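Local coordinates for probable N-acetyl-gamma-glutamyl-phosphate reductase, chloroplastic (Arabidopsis thaliana, PDB 1XYG), which probably catalyses the NADPH-dependent reduction of N-acetyl-glutamyl 5-phosphate to N-acetylglutamate 5-semialdehyde, a step of arginine biosynthesis, at residues E291-P295 / M308-P312; L106-D110 / N339-L344. One frame throughout, in Å; residues are numbered along the deposited sequence.

The two contacts illustrate how one two-domain chain combines short-range and long-range closure. Interaction 1 (291-295 with 308-312) joins segments 13 residues apart and fixes a loop against its own sheet in the dimerisation domain, at the border with a neighbouring subunit. Interaction 2 (106-110 with 339-344) spans 229 residues and brings the end of helix 329-343 back to the NAD-binding domain. Along the chain the first is nested inside the loop closed by the second. In space they lie on opposite sides of the chain's centre, with centres 33 Å apart and nearest atoms about 16 Å apart. Both lie away from Cys163, the active-site residue inferred by similarity.

Interaction 1 (E291-P295 / M308-P312); sequences EGVVP and MSVFP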
ATOM      1  N   GLU A 291      17.591 -13.242 -21.757  1.00 49.96           N
ATOM      2  CA  GLU A 291      16.440 -12.984 -22.611  1.00 51.25           C
ATOM      3  C   GLU A 291      15.174 -13.657 -22.079  1.00 49.14           C
ATOM      4  O   GLU A 291      15.201 -14.813 -21.645  1.00 46.34           O
ATOM      5  CB  GLU A 291      16.727 -13.452 -24.044  1.00 55.81           C
ATOM      6  CG  GLU A 291      17.629 -12.505 -24.834  1.00 63.29           C
ATOM      7  CD  GLU A 291      17.967 -13.016 -26.228  1.00 66.83           C
ATOM      8  OE1 GLU A 291      18.742 -13.993 -26.344  1.00 68.19           O
ATOM      9  OE2 GLU A 291      17.455 -12.436 -27.210  1.00 67.20           O
ATOM     10  N   GLY A 292      14.073 -12.914 -22.099  1.00 46.71           N
ATOM     11  CA  GLY A 292      12.810 -13.447 -21.628  1.00 45.80           C
ATOM     12  C   GLY A 292      12.550 -13.212 -20.155  1.00 43.60           C
ATOM     13  O   GLY A 292      11.412 -13.314 -19.703  1.00 45.29           O
ATOM     14  N   VAL A 293      13.599 -12.890 -19.404  1.00 40.62           N
ATOM     15  CA  VAL A 293      13.459 -12.655 -17.971  1.00 36.42           C
ATOM     16  C   VAL A 293      12.959 -11.241 -17.689  1.00 33.43           C
ATOM     17  O   VAL A 293      13.536 -10.254 -18.141  1.00 31.57           O
ATOM     18  CB  VAL A 293      14.794 -12.897 -17.249  1.00 35.33           C
ATOM     19  CG1 VAL A 293      14.643 -12.663 -15.751  1.00 35.14           C
ATOM     20  CG2 VAL A 293      15.248 -14.309 -17.520  1.00 36.55           C
ATOM     21  N   VAL A 294      11.876 -11.156 -16.932  1.00 31.22           N
ATOM     22  CA  VAL A 294      11.286  -9.873 -16.606  1.00 30.82           C
ATOM     23  C   VAL A 294      11.830  -9.267 -15.314  1.00 29.97           C
ATOM     24  O   VAL A 294      11.723  -9.858 -14.240  1.00 28.08           O
ATOM     25  CB  VAL A 294       9.742  -9.996 -16.489  1.00 31.23           C
ATOM     26  CG1 VAL A 294       9.124  -8.640 -16.166  1.00 28.51           C
ATOM     27  CG2 VAL A 294       9.168 -10.551 -17.783  1.00 29.56           C
ATOM     28  N   PRO A 295      12.441  -8.080 -15.406  1.00 29.06           N
ATOM     29  CA  PRO A 295      12.969  -7.450 -14.191  1.00 29.76           C
ATOM     30  C   PRO A 295      11.817  -6.885 -13.341  1.00 29.44           C
ATOM     31  O   PRO A 295      10.717  -6.674 -13.839  1.00 28.84           O
ATOM     32  CB  PRO A 295      13.900  -6.367 -14.737  1.00 30.13           C
ATOM     33  CG  PRO A 295      13.297  -6.021 -16.046  1.00 31.25           C
ATOM     34  CD  PRO A 295      12.858  -7.345 -16.611  1.00 30.38           C
ATOM     35  N   MET A 308      18.055  -4.628 -16.512  1.00 28.23           N
ATOM     36  CA  MET A 308      17.402  -4.409 -17.791  1.00 29.86           C
ATOM     37  C   MET A 308      17.291  -5.732 -18.544  1.00 30.01           C
ATOM     38  O   MET A 308      18.075  -6.661 -18.321  1.00 30.20           O
ATOM     39  CB  MET A 308      18.170  -3.376 -18.627  1.00 28.78           C
ATOM     40  CG  MET A 308      19.598  -3.754 -18.953  1.00 29.50           C
ATOM     41  SD  MET A 308      20.370  -2.534 -20.050  1.00 32.24           S
ATOM     42  CE  MET A 308      20.507  -1.118 -18.927  1.00 27.99           C
ATOM     43  N   SER A 309      16.299  -5.810 -19.420  1.00 29.68           N
ATOM     44  CA  SER A 309      16.058  -7.004 -20.214  1.00 31.42           C
ATOM     45  C   SER A 309      15.459  -6.611 -21.564  1.00 31.11           C
ATOM     46  O   SER A 309      14.811  -5.567 -21.681  1.00 29.02           O
ATOM     47  CB  SER A 309      15.107  -7.939 -19.461  1.00 32.47           C
ATOM     48  OG  SER A 309      14.926  -9.156 -20.160  1.00 36.67           O
ATOM     49  N   VAL A 310      15.687  -7.444 -22.578  1.00 32.11           N
ATOM     50  CA  VAL A 310      15.177  -7.188 -23.926  1.00 32.37           C
ATOM     51  C   VAL A 310      14.181  -8.272 -24.340  1.00 33.12           C
ATOM     52  O   VAL A 310      14.385  -9.457 -24.066  1.00 33.42           O
ATOM     53  CB  VAL A 310      16.312  -7.181 -24.975  1.00 32.37           C
ATOM     54  CG1 VAL A 310      15.750  -6.804 -26.332  1.00 34.70           C
ATOM     55  CG2 VAL A 310      17.397  -6.225 -24.574  1.00 34.77           C
ATOM     56  N   PHE A 311      13.112  -7.861 -25.014  1.00 31.49           N
ATOM     57  CA  PHE A 311      12.090  -8.795 -25.470  1.00 30.08           C
ATOM     58  C   PHE A 311      11.660  -8.441 -26.878  1.00 30.97           C
ATOM     59  O   PHE A 311      11.767  -7.289 -27.299  1.00 28.23           O
ATOM     60  CB  PHE A 311      10.830  -8.729 -24.607  1.00 30.77           C
ATOM     61  CG  PHE A 311      11.079  -8.807 -23.143  1.00 32.79           C
ATOM     62  CD1 PHE A 311      11.602  -7.718 -22.452  1.00 32.31           C
ATOM     63  CD2 PHE A 311      10.785  -9.974 -22.441  1.00 32.85           C
ATOM     64  CE1 PHE A 311      11.829  -7.785 -21.084  1.00 32.83           C
ATOM     65  CE2 PHE A 311      11.009 -10.054 -21.069  1.00 32.90           C
ATOM     66  CZ  PHE A 311      11.533  -8.957 -20.389  1.00 33.59           C
ATOM     67  N   PRO A 312      11.155  -9.434 -27.626  1.00 29.66           N
ATOM     68  CA  PRO A 312      10.709  -9.148 -28.984  1.00 30.19           C
ATOM     69  C   PRO A 312       9.321  -8.515 -28.881  1.00 29.54           C
ATOM     70  O   PRO A 312       8.557  -8.817 -27.961  1.00 28.12           O
ATOM     71  CB  PRO A 312      10.668 -10.532 -29.628  1.00 29.38           C
ATOM     72  CG  PRO A 312      10.185 -11.382 -28.495  1.00 30.46           C
ATOM     73  CD  PRO A 312      11.009 -10.868 -27.318  1.00 30.63           C
TER
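Gly292 and Phe311 sit with their CA atoms 6.1 Å apart where the irregular segment 291-295 bends across the end of strand 306-312, and no backbone hydrogen bond joins the two segments. The polar link comes instead from a side chain: Ser309 OG donates to Val293 O at 2.7 Å. The hydroxyl meets this oxygen at a C=O...O angle of 148°, tilted slightly from the carbonyl plane. Ser309 can do this because its OG stands opposite the backbone N about the first torsion (chi1 -176°), while its CB lies 3.7 Å from Pro295 CD. With an alanine here, Val293 O would probably be left without its hydroxyl mate and the loop would be freer to shift over the strand.

In the fold, the loop belongs to the connection between two parallel neighbours, strands 286-288 and 306-312, in the mixed sheet of the dimerisation domain. Strand 306-312 pairs on its other flank with strand 318-325, whose Ile322 touches both Pro295 and Phe311.

The Phe311 ring packs against the bend, meeting carbonyl oxygens as well as a methyl. Its rim is turned to the bend: Gly292 O lies near the ring plane, 3.6 Å from Phe311 CE2, whereas Val293 O approaches Phe311 CZ obliquely at 3.3 Å. That second carbonyl thus meets both the serine hydroxyl and a ring carbon. Val294 CG2 comes in obliquely, 3.8 Å from Phe311 CE2, its side chain crossing that of Phe311 at about a right angle. Gly292 makes the bend with a positive phi, at which a CB would press on the carbonyl oxygen of Glu291. Beyond the ring lies the second subunit, where Val219 of that subunit packs on Phe311 and its Ser216 on Val294.

Interaction 2 (L106-D110 / N339-L344); sequences LKIVD and NLNIML
Lys107 and Val109 belong to a strand inside the parallel, Rossmann-type sheet of the NAD-binding domain, and both turn their side chains to helix 329-343, from late in the chain, which packs on this sheet. Strand 107-110 and the helix end 339-343 run nearly antiparallel, at 163°, with their axes 9.2 Å apart at closest approach.

Three helix residues, Asn339, Leu340 and Met343, gather round one methyl group, Val109 CG2. Met343 makes the tightest approach of the three: its SD lies 3.5 Å from Val109 CG2. A bend at the last torsion (chi3 83°) then turns Met343 CE in toward the strand, 3.6 Å from Ile108 O. Leu340 CD1 lies 4.3 Å from Val109 CG2, and the Leu340 side chain also packs on Ala85 and Phe87 of the adjoining strand. Asn339 offers only its CB to the valine; its amide turns elsewhere, hydrogen-bonding Thr145 OG1 and Gly143 O.

At the far end Lys107 slides past Leu344 in the opposite direction, its CG 4.0 Å from Leu344 CD2. Bends at its second and fourth torsions fold the chain over, and its NZ makes a weak hydrogen bond of 2.9 Å to Met343 O.

The chemistry is thus divided along the strand. Sulfur and methyl groups fill the buried part, while the lysine, partly exposed, places its ammonium at the helix's C-terminal end, where a positive charge would probably be favoured by the carbonyl end of the helix dipole.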
ATOM      1  N   LEU A 106      36.597  23.238  -4.644  1.00 46.15           N
ATOM      2  CA  LEU A 106      35.605  22.219  -4.353  1.00 44.37           C
ATOM      3  C   LEU A 106      35.208  21.352  -5.531  1.00 43.22           C
ATOM      4  O   LEU A 106      35.035  21.844  -6.645  1.00 45.54           O
ATOM      5  CB  LEU A 106      34.339  22.871  -3.808  1.00 43.04           C
ATOM      6  CG  LEU A 106      34.343  23.400  -2.378  1.00 42.13           C
ATOM      7  CD1 LEU A 106      33.007  24.097  -2.099  1.00 41.02           C
ATOM      8  CD2 LEU A 106      34.576  22.238  -1.405  1.00 40.31           C
ATOM      9  N   LYS A 107      35.078  20.054  -5.277  1.00 41.71           N
ATOM     10  CA  LYS A 107      34.596  19.127  -6.294  1.00 40.29           C
ATOM     11  C   LYS A 107      33.087  19.160  -6.033  1.00 39.25           C
ATOM     12  O   LYS A 107      32.643  18.991  -4.896  1.00 37.39           O
ATOM     13  CB  LYS A 107      35.155  17.718  -6.077  1.00 40.75           C
ATOM     14  CG  LYS A 107      36.611  17.552  -6.502  1.00 42.17           C
ATOM     15  CD  LYS A 107      36.784  17.803  -7.990  1.00 44.73           C
ATOM     16  CE  LYS A 107      38.222  17.593  -8.440  1.00 46.04           C
ATOM     17  NZ  LYS A 107      38.666  16.192  -8.225  1.00 48.35           N
ATOM     18  N   ILE A 108      32.300  19.376  -7.078  1.00 37.80           N
ATOM     19  CA  ILE A 108      30.858  19.496  -6.908  1.00 36.90           C
ATOM     20  C   ILE A 108      29.991  18.561  -7.741  1.00 36.29           C
ATOM     21  O   ILE A 108      30.202  18.392  -8.943  1.00 36.27           O
ATOM     22  CB  ILE A 108      30.388  20.942  -7.224  1.00 36.10           C
ATOM     23  CG1 ILE A 108      31.183  21.952  -6.396  1.00 36.32           C
ATOM     24  CG2 ILE A 108      28.896  21.082  -6.939  1.00 36.14           C
ATOM     25  CD1 ILE A 108      31.020  23.381  -6.872  1.00 36.39           C
ATOM     26  N   VAL A 109      29.008  17.956  -7.086  1.00 33.60           N
ATOM     27  CA  VAL A 109      28.065  17.100  -7.777  1.00 32.63           C
ATOM     28  C   VAL A 109      26.688  17.690  -7.517  1.00 31.89           C
ATOM     29  O   VAL A 109      26.166  17.633  -6.400  1.00 31.64           O
ATOM     30  CB  VAL A 109      28.110  15.634  -7.288  1.00 32.37           C
ATOM     31  CG1 VAL A 109      26.913  14.863  -7.870  1.00 29.01           C
ATOM     32  CG2 VAL A 109      29.409  14.971  -7.769  1.00 29.61           C
ATOM     33  N   ASP A 110      26.120  18.291  -8.553  1.00 29.87           N
ATOM     34  CA  ASP A 110      24.805  18.900  -8.446  1.00 30.53           C
ATOM     35  C   ASP A 110      23.734  17.896  -8.833  1.00 29.28           C
ATOM     36  O   ASP A 110      23.741  17.378  -9.946  1.00 30.06           O
ATOM     37  CB  ASP A 110      24.705  20.128  -9.356  1.00 29.42           C
ATOM     38  CG  ASP A 110      23.313  20.752  -9.340  1.00 28.68           C
ATOM     39  OD1 ASP A 110      22.667  20.725  -8.275  1.00 27.87           O
ATOM     40  OD2 ASP A 110      22.869  21.278 -10.383  1.00 29.53           O
ATOM     41  N   ASN A 339      29.546   9.045  -8.630  1.00 28.90           N
ATOM     42  CA  ASN A 339      30.347  10.025  -9.360  1.00 28.49           C
ATOM     43  C   ASN A 339      31.403  10.678  -8.475  1.00 28.18           C
ATOM     44  O   ASN A 339      32.558  10.818  -8.878  1.00 26.41           O
ATOM     45  CB  ASN A 339      29.459  11.115  -9.962  1.00 28.67           C
ATOM     46  CG  ASN A 339      28.678  10.632 -11.160  1.00 30.37           C
ATOM     47  OD1 ASN A 339      29.206   9.898 -12.008  1.00 29.74           O
ATOM     48  ND2 ASN A 339      27.417  11.056 -11.253  1.00 29.25           N
ATOM     49  N   LEU A 340      31.017  11.075  -7.268  1.00 27.98           N
ATOM     50  CA  LEU A 340      31.976  11.715  -6.382  1.00 30.06           C
ATOM     51  C   LEU A 340      33.112  10.764  -6.036  1.00 30.47           C
ATOM     52  O   LEU A 340      34.254  11.196  -5.912  1.00 30.14           O
ATOM     53  CB  LEU A 340      31.311  12.207  -5.100  1.00 28.84           C
ATOM     54  CG  LEU A 340      32.234  13.076  -4.231  1.00 30.89           C
ATOM     55  CD1 LEU A 340      32.582  14.365  -4.978  1.00 28.77           C
ATOM     56  CD2 LEU A 340      31.560  13.415  -2.914  1.00 29.08           C
ATOM     57  N   ASN A 341      32.805   9.477  -5.881  1.00 31.26           N
ATOM     58  CA  ASN A 341      33.842   8.506  -5.562  1.00 31.83           C
ATOM     59  C   ASN A 341      35.005   8.612  -6.538  1.00 33.66           C
ATOM     60  O   ASN A 341      36.137   8.872  -6.129  1.00 34.93           O
ATOM     61  CB  ASN A 341      33.296   7.072  -5.568  1.00 30.75           C
ATOM     62  CG  ASN A 341      32.633   6.689  -4.237  1.00 30.54           C
ATOM     63  OD1 ASN A 341      33.019   7.181  -3.170  1.00 27.80           O
ATOM     64  ND2 ASN A 341      31.648   5.795  -4.297  1.00 29.03           N
ATOM     65  N   ILE A 342      34.725   8.429  -7.825  1.00 34.93           N
ATOM     66  CA  ILE A 342      35.773   8.485  -8.833  1.00 35.26           C
ATOM     67  C   ILE A 342      36.366   9.882  -9.023  1.00 36.80           C
ATOM     68  O   ILE A 342      37.533  10.020  -9.392  1.00 38.77           O
ATOM     69  CB  ILE A 342      35.271   7.937 -10.190  1.00 36.81           C
ATOM     70  CG1 ILE A 342      34.102   8.774 -10.712  1.00 35.54           C
ATOM     71  CG2 ILE A 342      34.831   6.481 -10.023  1.00 34.97           C
ATOM     72  CD1 ILE A 342      33.601   8.325 -12.072  1.00 34.07           C
ATOM     73  N   MET A 343      35.574  10.919  -8.766  1.00 35.45           N
ATOM     74  CA  MET A 343      36.061  12.290  -8.900  1.00 34.76           C
ATOM     75  C   MET A 343      37.151  12.558  -7.866  1.00 35.23           C
ATOM     76  O   MET A 343      38.060  13.350  -8.102  1.00 33.31           O
ATOM     77  CB  MET A 343      34.919  13.286  -8.699  1.00 34.71           C
ATOM     78  CG  MET A 343      33.955  13.374  -9.871  1.00 33.44           C
ATOM     79  SD  MET A 343      32.388  14.135  -9.406  1.00 31.26           S
ATOM     80  CE  MET A 343      32.793  15.903  -9.516  1.00 35.91           C
ATOM     81  N   LEU A 344      37.041  11.895  -6.716  1.00 34.97           N
ATOM     82  CA  LEU A 344      38.011  12.047  -5.636  1.00 36.29           C
ATOM     83  C   LEU A 344      39.088  10.964  -5.650  1.00 36.92           C
ATOM     84  O   LEU A 344      39.923  10.903  -4.744  1.00 36.53           O
ATOM     85  CB  LEU A 344      37.298  12.054  -4.279  1.00 35.36           C
ATOM     86  CG  LEU A 344      36.473  13.321  -4.006  1.00 37.08           C
ATOM     87  CD1 LEU A 344      35.759  13.262  -2.649  1.00 34.95           C
ATOM     88  CD2 LEU A 344      37.412  14.506  -4.055  1.00 35.45           C
TER